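Local coordinates for protein tRNA-5-methyluridine(54) 2-sulfurtransferase (Pyrococcus horikoshii, PDB 3VRH) that catalyses the ATP-dependent 2-thiolation of 5-methyluridine 54 in the T loop of tRNAs, a modification that thermally stabilises tRNA in thermophiles, at residues C3-R8 with M19-E24. Sequence-based numbering, arbitrary orientation.
Sequences CKFCSR and MYLCEE. With ZN (zinc ion), chain B.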
ATOM      1  N   CYS A   3      15.436 -31.132  13.961  1.00 38.72           N
ATOM      2  CA  CYS A   3      15.068 -30.012  14.796  1.00 34.30           C
ATOM      3  C   CYS A   3      16.312 -29.331  15.379  1.00 36.58           C
ATOM      4  O   CYS A   3      17.332 -29.973  15.641  1.00 37.68           O
ATOM      5  CB  CYS A   3      14.115 -30.483  15.907  1.00 34.90           C
ATOM      6  SG  CYS A   3      13.620 -29.197  17.072  1.00 28.98           S
ATOM      7  N   LYS A   4      16.217 -28.018  15.562  1.00 38.37           N
ATOM      8  CA  LYS A   4      17.280 -27.252  16.187  1.00 37.96           C
ATOM      9  C   LYS A   4      17.520 -27.681  17.644  1.00 42.27           C
ATOM     10  O   LYS A   4      18.637 -27.554  18.155  1.00 37.45           O
ATOM     11  CB  LYS A   4      16.955 -25.760  16.138  1.00 30.16           C
ATOM     12  CG  LYS A   4      18.072 -24.863  16.654  1.00 41.12           C
ATOM     13  CD  LYS A   4      17.695 -23.382  16.639  1.00 39.78           C
ATOM     14  CE  LYS A   4      18.546 -22.564  17.616  1.00 45.20           C
ATOM     15  NZ  LYS A   4      18.171 -21.104  17.621  1.00 49.34           N
ATOM     16  N   PHE A   5      16.474 -28.174  18.309  1.00 35.62           N
ATOM     17  CA  PHE A   5      16.534 -28.399  19.754  1.00 38.65           C
ATOM     18  C   PHE A   5      16.537 -29.865  20.186  1.00 36.75           C
ATOM     19  O   PHE A   5      16.676 -30.165  21.377  1.00 34.82           O
ATOM     20  CB  PHE A   5      15.402 -27.648  20.457  1.00 37.16           C
ATOM     21  CG  PHE A   5      15.528 -26.162  20.362  1.00 36.00           C
ATOM     22  CD1 PHE A   5      16.440 -25.482  21.149  1.00 40.79           C
ATOM     23  CD2 PHE A   5      14.739 -25.441  19.484  1.00 40.76           C
ATOM     24  CE1 PHE A   5      16.562 -24.095  21.060  1.00 43.86           C
ATOM     25  CE2 PHE A   5      14.856 -24.066  19.386  1.00 38.66           C
ATOM     26  CZ  PHE A   5      15.769 -23.391  20.171  1.00 44.19           C
ATOM     27  N   CYS A   6      16.380 -30.762  19.223  1.00 32.12           N
ATOM     28  CA  CYS A   6      16.459 -32.190  19.483  1.00 39.17           C
ATOM     29  C   CYS A   6      16.749 -32.950  18.203  1.00 40.29           C
ATOM     30  O   CYS A   6      17.083 -32.360  17.170  1.00 39.78           O
ATOM     31  CB  CYS A   6      15.181 -32.717  20.140  1.00 35.97           C
ATOM     32  SG  CYS A   6      13.745 -32.914  19.046  1.00 35.57           S
ATOM     33  N   SER A   7      16.609 -34.264  18.288  1.00 39.79           N
ATOM     34  CA  SER A   7      17.019 -35.174  17.227  1.00 42.41           C
ATOM     35  C   SER A   7      15.831 -35.592  16.352  1.00 42.79           C
ATOM     36  O   SER A   7      15.979 -36.381  15.411  1.00 42.21           O
ATOM     37  CB  SER A   7      17.731 -36.387  17.856  1.00 38.46           C
ATOM     38  OG  SER A   7      17.578 -37.563  17.090  1.00 43.17           O
ATOM     39  N   ARG A   8      14.654 -35.044  16.656  1.00 42.45           N
ATOM     40  CA  ARG A   8      13.441 -35.356  15.895  1.00 38.81           C
ATOM     41  C   ARG A   8      13.438 -34.708  14.510  1.00 44.29           C
ATOM     42  O   ARG A   8      14.126 -33.707  14.272  1.00 38.79           O
ATOM     43  CB  ARG A   8      12.180 -34.950  16.668  1.00 44.01           C
ATOM     44  CG  ARG A   8      11.919 -35.789  17.921  1.00 41.42           C
ATOM     45  CD  ARG A   8      10.652 -35.363  18.645  1.00 39.31           C
ATOM     46  NE  ARG A   8      10.504 -36.042  19.937  1.00 43.59           N
ATOM     47  CZ  ARG A   8      10.956 -35.565  21.095  1.00 46.71           C
ATOM     48  NH1 ARG A   8      11.595 -34.396  21.132  1.00 41.14           N
ATOM     49  NH2 ARG A   8      10.772 -36.254  22.223  1.00 46.31           N
ATOM     50  N   MET A  19      15.415 -21.400  11.960  1.00 40.74           N
ATOM     51  CA  MET A  19      15.520 -22.680  12.653  1.00 37.72           C
ATOM     52  C   MET A  19      14.513 -23.687  12.111  1.00 39.56           C
ATOM     53  O   MET A  19      13.375 -23.339  11.787  1.00 40.46           O
ATOM     54  CB  MET A  19      15.283 -22.500  14.148  1.00 39.16           C
ATOM     55  CG  MET A  19      13.983 -21.804  14.479  1.00 37.27           C
ATOM     56  SD  MET A  19      13.956 -21.323  16.207  1.00 37.43           S
ATOM     57  CE  MET A  19      12.676 -20.061  16.193  1.00 31.95           C
ATOM     58  N   TYR A  20      14.938 -24.940  12.014  1.00 36.40           N
ATOM     59  CA  TYR A  20      14.009 -26.029  11.765  1.00 36.68           C
ATOM     60  C   TYR A  20      13.517 -26.497  13.117  1.00 36.17           C
ATOM     61  O   TYR A  20      14.298 -26.535  14.082  1.00 35.74           O
ATOM     62  CB  TYR A  20      14.697 -27.167  11.021  1.00 41.28           C
ATOM     63  CG  TYR A  20      15.048 -26.785   9.605  1.00 45.76           C
ATOM     64  CD1 TYR A  20      14.160 -27.015   8.569  1.00 44.54           C
ATOM     65  CD2 TYR A  20      16.256 -26.169   9.310  1.00 49.23           C
ATOM     66  CE1 TYR A  20      14.465 -26.657   7.274  1.00 50.98           C
ATOM     67  CE2 TYR A  20      16.572 -25.806   8.014  1.00 52.32           C
ATOM     68  CZ  TYR A  20      15.670 -26.053   7.000  1.00 53.25           C
ATOM     69  OH  TYR A  20      15.974 -25.698   5.703  1.00 59.08           O
ATOM     70  N   LEU A  21      12.231 -26.837  13.192  1.00 34.99           N
ATOM     71  CA  LEU A  21      11.620 -27.282  14.443  1.00 32.27           C
ATOM     72  C   LEU A  21      10.743 -28.511  14.237  1.00 32.17           C
ATOM     73  O   LEU A  21      10.000 -28.594  13.260  1.00 33.73           O
ATOM     74  CB  LEU A  21      10.758 -26.159  15.044  1.00 27.03           C
ATOM     75  CG  LEU A  21      11.416 -24.857  15.487  1.00 28.75           C
ATOM     76  CD1 LEU A  21      10.343 -23.911  16.013  1.00 26.77           C
ATOM     77  CD2 LEU A  21      12.514 -25.113  16.540  1.00 28.24           C
ATOM     78  N   CYS A  22      10.814 -29.449  15.178  1.00 33.86           N
ATOM     79  CA  CYS A  22       9.908 -30.581  15.195  1.00 33.67           C
ATOM     80  C   CYS A  22       8.533 -30.095  15.654  1.00 34.75           C
ATOM     81  O   CYS A  22       8.377 -28.933  16.063  1.00 31.84           O
ATOM     82  CB  CYS A  22      10.420 -31.656  16.156  1.00 34.99           C
ATOM     83  SG  CYS A  22      10.206 -31.254  17.904  1.00 32.98           S
ATOM     84  N   GLU A  23       7.548 -30.986  15.592  1.00 33.35           N
ATOM     85  CA  GLU A  23       6.185 -30.663  15.984  1.00 33.75           C
ATOM     86  C   GLU A  23       6.089 -30.046  17.369  1.00 30.18           C
ATOM     87  O   GLU A  23       5.468 -29.006  17.542  1.00 26.23           O
ATOM     88  CB  GLU A  23       5.315 -31.914  15.941  1.00 35.00           C
ATOM     89  CG  GLU A  23       4.806 -32.292  14.567  1.00 40.70           C
ATOM     90  CD  GLU A  23       3.611 -33.229  14.656  1.00 49.06           C
ATOM     91  OE1 GLU A  23       3.394 -34.018  13.706  1.00 49.97           O
ATOM     92  OE2 GLU A  23       2.893 -33.169  15.687  1.00 47.72           O
ATOM     93  N   GLU A  24       6.703 -30.690  18.362  1.00 32.74           N
ATOM     94  CA  GLU A  24       6.528 -30.255  19.746  1.00 27.47           C
ATOM     95  C   GLU A  24       7.237 -28.949  20.025  1.00 30.21           C
ATOM     96  O   GLU A  24       6.719 -28.097  20.747  1.00 31.95           O
ATOM     97  CB  GLU A  24       6.980 -31.338  20.720  1.00 31.30           C
ATOM     98  CG  GLU A  24       6.018 -32.516  20.789  1.00 39.48           C
ATOM     99  CD  GLU A  24       4.615 -32.099  21.219  1.00 42.15           C
ATOM    100  OE1 GLU A  24       4.495 -31.286  22.166  1.00 43.27           O
ATOM    101  OE2 GLU A  24       3.636 -32.575  20.603  1.00 47.44           O
TER
HETATM  102 ZN    ZN B 401      12.562 -30.715  18.633  1.00 34.07          ZN
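Cys3 and Cys6 of a CxxC turn meet Cys22 across the zinc site of the N-terminal LIM-like domain, where the three sulphurs bind one zinc ion. Cys3 SG lies 2.4 Å from the zinc, and His25 ND1, from the first turn of helix 23-40, supplies the fourth ligand. Cys22 sits at the N-cap of that helix, its SG turned between the backbone N and the carbonyl carbon (chi1 74°), where it also caps a helix N. Backbone N-H groups grip the thiolates, which probably tempers their negative charge: Cys3 SG takes two, from Cys22 N at 3.4 Å across the contact and from Phe5 N within the turn, while Cys6 SG accepts Arg8 N at 3.3 Å. The turn is further tied to strand 19-21 by Lys4 N, which donates to Tyr20 O at 2.8 Å. Apolar packing continues away from the metal: Leu21 CD2 lies in the plane of the Phe5 ring, at its edge, 3.7 Å from Phe5 CD2. The extended Lys4 chain crosses Met19 obliquely, Lys4 CD 3.6 Å from Met19 CB, while Lys4 CG stands over the centre of one Phe5 face. Beside the zinc, Arg8 CB packs 3.8 Å from Cys22 CB. A CxxC turn facing a short two-stranded antiparallel hairpin, with the last two ligands at the start of a helix, is the build of a treble-clef-like zinc finger.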